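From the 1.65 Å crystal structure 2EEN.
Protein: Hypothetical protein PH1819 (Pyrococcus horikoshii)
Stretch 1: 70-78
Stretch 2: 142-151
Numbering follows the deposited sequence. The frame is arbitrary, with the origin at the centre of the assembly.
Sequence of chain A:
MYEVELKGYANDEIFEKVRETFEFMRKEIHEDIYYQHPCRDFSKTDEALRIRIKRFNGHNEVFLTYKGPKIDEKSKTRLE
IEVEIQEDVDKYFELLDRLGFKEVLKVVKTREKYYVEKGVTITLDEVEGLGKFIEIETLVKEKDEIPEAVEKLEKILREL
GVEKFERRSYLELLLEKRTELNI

Stretch 1, residues 70-78: KIDEKSKTR
Stretch 2 142-151: EKDEIPEAVE

How do the backbones lie? Residues 70-78 form an irregular loop, closed by Ile-71 N to Thr-77 O at 3.2 Å; residues 146-151 are helical, with Val-150 N bonded to Ile-146 O at 2.8 Å. CA atoms pair Ile-71 with Lys-143 (8.5 Å), Asp-72 with Ile-146 (7.8 Å) and Ser-75 with Val-150 (6.8 Å), so both chains advance in the same sense.

What fills the interface? Ile-146 (chi1 m, chi2 t) and Val-150 (chi1 t), one helical turn apart, both point toward the loop. Ile-146 CD1 meets Ile-71 CD1 at 3.4 Å, Ile-71 being p, t, and Thr-77 CG2 (chi1 m) at 3.6 Å. Lys-143 (t, t, m, t) starts extended, and the turn at chi3 sets its CE 3.9 Å from Ile-71 CD1.

How can polar residues face this apolar surface? No hydrogen bond crosses; the loop bonds to itself. With Asp-72 at chi1 t and Ser-75 at p (73°), Ser-75 OG donates to Asp-72 OD2 at 2.6 Å and accepts from Thr-77 OG1 at 2.8 Å. Val-150 CG2 lies 3.6 Å from both Ser-75 CB and Asp-72 OD2.

Where does Lys-74 go? Its CB sits 4.0 Å from Val-150 CG1, but its chain (m, p, t, p) leads away, and the residue is exposed.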

# COMPACT_ATOMS: atom_id res chain seq x y z
N LYS A 70 -3.65 -20.41 1.74
CA LYS A 70 -4.95 -21.01 2.02
C LYS A 70 -4.79 -21.75 3.34
O LYS A 70 -3.77 -22.41 3.57
CB LYS A 70 -5.34 -22.00 0.91
CG LYS A 70 -5.71 -21.33 -0.42
CD LYS A 70 -6.16 -22.35 -1.46
CE LYS A 70 -5.03 -23.29 -1.85
NZ LYS A 70 -3.85 -22.56 -2.40
N ILE A 71 -5.78 -21.65 4.21
CA ILE A 71 -5.70 -22.32 5.50
C ILE A 71 -6.71 -23.46 5.61
O ILE A 71 -6.75 -24.16 6.62
CB ILE A 71 -5.95 -21.34 6.66
CG1 ILE A 71 -7.33 -20.69 6.51
CG2 ILE A 71 -4.85 -20.29 6.68
CD1 ILE A 71 -7.71 -19.81 7.68
N ASP A 72 -7.50 -23.64 4.56
CA ASP A 72 -8.53 -24.68 4.54
C ASP A 72 -8.39 -25.57 3.31
O ASP A 72 -8.22 -25.07 2.19
CB ASP A 72 -9.91 -24.01 4.57
CG ASP A 72 -11.04 -25.02 4.56
OD1 ASP A 72 -11.07 -25.89 5.46
OD2 ASP A 72 -11.90 -24.93 3.66
N GLU A 73 -8.48 -26.88 3.51
CA GLU A 73 -8.35 -27.83 2.41
C GLU A 73 -9.60 -27.89 1.55
O GLU A 73 -9.54 -28.29 0.38
CB GLU A 73 -8.06 -29.24 2.96
CG GLU A 73 -7.40 -29.26 4.34
CD GLU A 73 -8.33 -28.77 5.44
OE1 GLU A 73 -9.39 -29.41 5.66
OE2 GLU A 73 -8.01 -27.75 6.08
N LYS A 74 -10.73 -27.50 2.12
CA LYS A 74 -12.01 -27.55 1.41
C LYS A 74 -12.45 -26.23 0.78
O LYS A 74 -13.53 -26.17 0.19
CB LYS A 74 -13.11 -28.03 2.35
CG LYS A 74 -13.15 -29.54 2.57
CD LYS A 74 -12.03 -30.02 3.46
CE LYS A 74 -12.28 -31.46 3.89
NZ LYS A 74 -12.54 -32.35 2.72
N SER A 75 -11.64 -25.19 0.89
CA SER A 75 -12.02 -23.91 0.31
C SER A 75 -10.81 -23.05 -0.06
O SER A 75 -9.66 -23.44 0.08
CB SER A 75 -12.92 -23.17 1.31
OG SER A 75 -12.11 -22.70 2.39
N LYS A 76 -11.11 -21.85 -0.59
CA LYS A 76 -10.04 -20.92 -0.96
C LYS A 76 -9.83 -19.87 0.14
O LYS A 76 -9.21 -18.84 -0.07
CB LYS A 76 -10.46 -20.22 -2.25
CG LYS A 76 -10.71 -21.19 -3.41
CD LYS A 76 -11.34 -20.49 -4.62
CE LYS A 76 -10.56 -19.23 -5.04
NZ LYS A 76 -11.24 -18.60 -6.17
N THR A 77 -10.41 -20.14 1.32
CA THR A 77 -10.32 -19.19 2.43
C THR A 77 -8.88 -18.89 2.81
O THR A 77 -8.06 -19.78 2.98
CB THR A 77 -11.03 -19.77 3.64
OG1 THR A 77 -12.40 -20.04 3.32
CG2 THR A 77 -10.98 -18.78 4.80
N ARG A 78 -8.59 -17.60 2.95
CA ARG A 78 -7.26 -17.17 3.32
C ARG A 78 -7.31 -15.81 3.98
O ARG A 78 -8.30 -15.09 3.87
CB ARG A 78 -6.40 -17.09 2.06
CG ARG A 78 -6.91 -16.08 1.05
CD ARG A 78 -6.66 -16.57 -0.36
NE ARG A 78 -5.28 -17.02 -0.50
CZ ARG A 78 -4.84 -17.78 -1.50
NH1 ARG A 78 -5.68 -18.17 -2.45
NH2 ARG A 78 -3.57 -18.15 -1.53
N GLU A 142 -13.92 -16.68 13.67
CA GLU A 142 -12.84 -17.59 14.00
C GLU A 142 -12.50 -18.62 12.92
O GLU A 142 -13.35 -19.01 12.13
CB GLU A 142 -13.16 -18.33 15.30
CG GLU A 142 -13.27 -17.41 16.51
CD GLU A 142 -12.04 -16.53 16.67
OE1 GLU A 142 -10.93 -16.99 16.34
OE2 GLU A 142 -12.20 -15.38 17.13
N LYS A 143 -11.24 -19.03 12.91
CA LYS A 143 -10.76 -20.01 11.95
C LYS A 143 -11.54 -21.31 12.07
O LYS A 143 -11.81 -21.98 11.06
CB LYS A 143 -9.27 -20.27 12.18
CG LYS A 143 -8.65 -21.27 11.23
CD LYS A 143 -7.15 -21.46 11.50
CE LYS A 143 -6.38 -20.15 11.34
NZ LYS A 143 -4.91 -20.34 11.49
N ASP A 144 -11.91 -21.68 13.29
CA ASP A 144 -12.62 -22.94 13.50
C ASP A 144 -14.08 -22.88 13.06
O ASP A 144 -14.80 -23.88 13.07
CB ASP A 144 -12.53 -23.30 14.99
CG ASP A 144 -11.26 -24.11 15.24
OD1 ASP A 144 -11.07 -25.11 14.56
OD2 ASP A 144 -10.48 -23.72 16.11
N GLU A 145 -14.52 -21.66 12.71
CA GLU A 145 -15.86 -21.51 12.17
C GLU A 145 -15.88 -21.69 10.64
O GLU A 145 -16.93 -21.75 10.02
CB GLU A 145 -16.38 -20.12 12.54
CG GLU A 145 -16.45 -19.92 14.05
CD GLU A 145 -16.97 -18.53 14.35
OE1 GLU A 145 -16.42 -17.57 13.83
OE2 GLU A 145 -17.91 -18.41 15.13
N ILE A 146 -14.67 -21.75 10.04
CA ILE A 146 -14.60 -21.88 8.58
C ILE A 146 -15.23 -23.18 8.06
O ILE A 146 -15.99 -23.20 7.10
CB ILE A 146 -13.12 -21.83 8.18
CG1 ILE A 146 -12.56 -20.42 8.39
CG2 ILE A 146 -12.97 -22.18 6.69
CD1 ILE A 146 -11.08 -20.33 8.02
N PRO A 147 -14.92 -24.33 8.69
CA PRO A 147 -15.51 -25.58 8.22
C PRO A 147 -17.03 -25.55 8.08
O PRO A 147 -17.57 -25.96 7.06
CB PRO A 147 -15.03 -26.59 9.26
CG PRO A 147 -13.67 -26.06 9.61
CD PRO A 147 -13.94 -24.58 9.76
N GLU A 148 -17.72 -25.05 9.10
CA GLU A 148 -19.18 -24.96 9.06
C GLU A 148 -19.65 -24.07 7.91
O GLU A 148 -20.57 -24.43 7.17
CB GLU A 148 -19.72 -24.38 10.38
CG GLU A 148 -19.46 -25.22 11.61
CD GLU A 148 -19.89 -24.52 12.89
OE1 GLU A 148 -21.11 -24.26 13.05
OE2 GLU A 148 -19.02 -24.21 13.73
N ALA A 149 -19.01 -22.91 7.78
CA ALA A 149 -19.37 -21.97 6.72
C ALA A 149 -19.15 -22.58 5.35
O ALA A 149 -19.96 -22.39 4.44
CB ALA A 149 -18.55 -20.69 6.86
N VAL A 150 -18.04 -23.30 5.18
CA VAL A 150 -17.74 -23.92 3.91
C VAL A 150 -18.85 -24.90 3.56
O VAL A 150 -19.32 -24.94 2.43
CB VAL A 150 -16.38 -24.66 3.95
CG1 VAL A 150 -16.22 -25.52 2.69
CG2 VAL A 150 -15.25 -23.65 4.04
N GLU A 151 -19.27 -25.70 4.53
CA GLU A 151 -20.33 -26.67 4.30
C GLU A 151 -21.61 -25.96 3.87
O GLU A 151 -22.30 -26.40 2.95
CB GLU A 151 -20.59 -27.49 5.57
CG GLU A 151 -19.35 -28.20 6.09
CD GLU A 151 -19.63 -29.07 7.30
OE1 GLU A 151 -20.30 -28.60 8.24
OE2 GLU A 151 -19.17 -30.23 7.31